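PDB 5HZD: terminal uridylyltransferase 1 from Trypanosoma brucei, which adds uridines from UTP to the 3' ends of guide RNAs, ribosomal RNAs and some mRNAs, and takes part in mitochondrial RNA editing. Local coordinates for residues A91-E94 and C95-R99. Residues are numbered along the deposited sequence; the frame is centred on the assembly and turned at random. Where two conformers were deposited one is given.
Sequences AQLE and CVVRR
The flat ends of Glu94 and Arg98, one helical turn apart, meet through a water and not directly. Water 1 lies at the edge of the Arg98 guanidinium, in its plane, and accepts from Arg98 NH2 at 2.8 Å. The same water donates to Glu94 OE1 at 2.6 Å. The carboxylate and guanidinium planes are turned 66° apart. Glu94 OE1 and Arg98 NH2 remain 5.1 Å apart, so the opposite charges are bridged but not in contact. Each group has a direct ionic partner as well: Glu94 OE2 pairs with Arg90 and also accepts from the backbone N of Val106, while Arg98 NH1 pairs with Asp102. These bonds probably restrict the rotation of both groups.

Below the polar ends the two chains touch by their methylenes, Glu94 CG lying 4.1 Å from Arg98 CD. Arg98 CG is set opposite its own carbonyl carbon (chi1 -72°), which brings Arg98 CG over Glu94 O at 3.3 Å. Arg98 N also donates to Glu94 O, at 3.0 Å. One residue earlier in each segment, Leu93 CD1 packs on Val97 CG1 at 4.0 Å. Both side chains also rest on Val106 of strand 105-109, and Val97 reaches Ile150 of helix 143-156. Leu93 O accepts a nearly straight bond from Val97 N, at 2.9 Å.

These are i to i+4 contacts of an alpha-helix, here the C-terminal part of helix 80-100. Its apolar side packs against strand 105-109 and helix 143-156, within the palm domain of the nucleotidyltransferase fold.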
loop_
_atom_site.group_PDB
_atom_site.type_symbol
_atom_site.label_atom_id
_atom_site.label_comp_id
_atom_site.label_asym_id
_atom_site.label_seq_id
_atom_site.Cartn_x
_atom_site.Cartn_y
_atom_site.Cartn_z
ATOM N N ALA A 91 11.349 -6.239 -12.505
ATOM C CA ALA A 91 12.245 -6.226 -13.656
ATOM C C ALA A 91 11.530 -6.746 -14.882
ATOM O O ALA A 91 11.748 -6.223 -15.993
ATOM C CB ALA A 91 13.503 -7.040 -13.369
ATOM N N GLN A 92 10.681 -7.756 -14.705
ATOM C CA GLN A 92 9.877 -8.282 -15.827
ATOM C C GLN A 92 8.963 -7.213 -16.401
ATOM O O GLN A 92 8.901 -7.001 -17.610
ATOM C CB GLN A 92 9.082 -9.522 -15.371
ATOM C CG GLN A 92 10.014 -10.680 -15.073
ATOM C CD GLN A 92 9.450 -11.705 -14.118
ATOM O OE1 GLN A 92 8.221 -11.786 -13.914
ATOM N NE2 GLN A 92 10.323 -12.529 -13.566
ATOM N N LEU A 93 8.250 -6.513 -15.524
ATOM C CA LEU A 93 7.366 -5.450 -15.978
ATOM C C LEU A 93 8.154 -4.353 -16.678
ATOM O O LEU A 93 7.691 -3.804 -17.683
ATOM C CB LEU A 93 6.553 -4.878 -14.806
ATOM C CG LEU A 93 5.555 -3.801 -15.248
ATOM C CD1 LEU A 93 4.487 -4.307 -16.238
ATOM C CD2 LEU A 93 4.848 -3.239 -13.977
ATOM N N GLU A 94 9.375 -4.078 -16.217
ATOM C CA GLU A 94 10.131 -2.996 -16.839
ATOM C C GLU A 94 10.487 -3.336 -18.267
ATOM O O GLU A 94 10.465 -2.465 -19.138
ATOM C CB GLU A 94 11.369 -2.662 -16.017
ATOM C CG GLU A 94 12.119 -1.426 -16.492
ATOM C CD GLU A 94 13.159 -1.015 -15.476
ATOM O OE1 GLU A 94 14.357 -1.286 -15.728
ATOM O OE2 GLU A 94 12.806 -0.427 -14.410
ATOM N N CYS A 95 10.753 -4.606 -18.553
ATOM C CA CYS A 95 10.994 -5.067 -19.932
ATOM C C CYS A 95 9.814 -4.784 -20.825
ATOM O O CYS A 95 9.953 -4.421 -22.001
ATOM C CB CYS A 95 11.221 -6.570 -19.942
ATOM S SG CYS A 95 12.712 -7.134 -19.162
ATOM N N VAL A 96 8.624 -4.987 -20.271
ATOM C CA VAL A 96 7.421 -4.787 -21.060
ATOM C C VAL A 96 7.211 -3.297 -21.301
ATOM O O VAL A 96 7.017 -2.860 -22.457
ATOM C CB VAL A 96 6.178 -5.354 -20.334
ATOM C CG1 VAL A 96 4.913 -5.041 -21.161
ATOM C CG2 VAL A 96 6.325 -6.840 -20.100
ATOM N N VAL A 97 7.266 -2.478 -20.237
ATOM C CA VAL A 97 6.909 -1.074 -20.432
ATOM C C VAL A 97 7.938 -0.309 -21.247
ATOM O O VAL A 97 7.575 0.676 -21.891
ATOM C CB VAL A 97 6.575 -0.340 -19.131
ATOM C CG1 VAL A 97 5.502 -1.119 -18.356
ATOM C CG2 VAL A 97 7.796 -0.188 -18.307
ATOM N N ARG A 98 9.198 -0.755 -21.263
ATOM C CA ARG A 98 10.176 -0.073 -22.129
ATOM C C ARG A 98 9.892 -0.226 -23.605
ATOM O O ARG A 98 10.396 0.543 -24.402
ATOM C CB ARG A 98 11.607 -0.512 -21.804
ATOM C CG ARG A 98 12.061 0.068 -20.474
ATOM C CD ARG A 98 13.501 -0.291 -20.138
ATOM N NE ARG A 98 14.363 0.343 -21.136
ATOM C CZ ARG A 98 15.679 0.189 -21.217
ATOM N NH1 ARG A 98 16.351 0.832 -22.165
ATOM N NH2 ARG A 98 16.305 -0.623 -20.388
ATOM N N ARG A 99 9.091 -1.201 -24.002
ATOM C CA ARG A 99 8.698 -1.295 -25.412
ATOM C C ARG A 99 7.730 -0.169 -25.773
ATOM O O ARG A 99 7.704 0.286 -26.911
ATOM C CB ARG A 99 8.096 -2.671 -25.730
ATOM C CG ARG A 99 7.330 -2.784 -27.065
ATOM C CD ARG A 99 8.223 -2.813 -28.321
ATOM N NE ARG A 99 9.482 -3.534 -28.144
ATOM C CZ ARG A 99 9.621 -4.853 -28.237
ATOM N NH1 ARG A 99 8.569 -5.622 -28.490
ATOM N NH2 ARG A 99 10.818 -5.406 -28.067
HETATM O O HOH W 1 15.666 -1.846 -17.910
#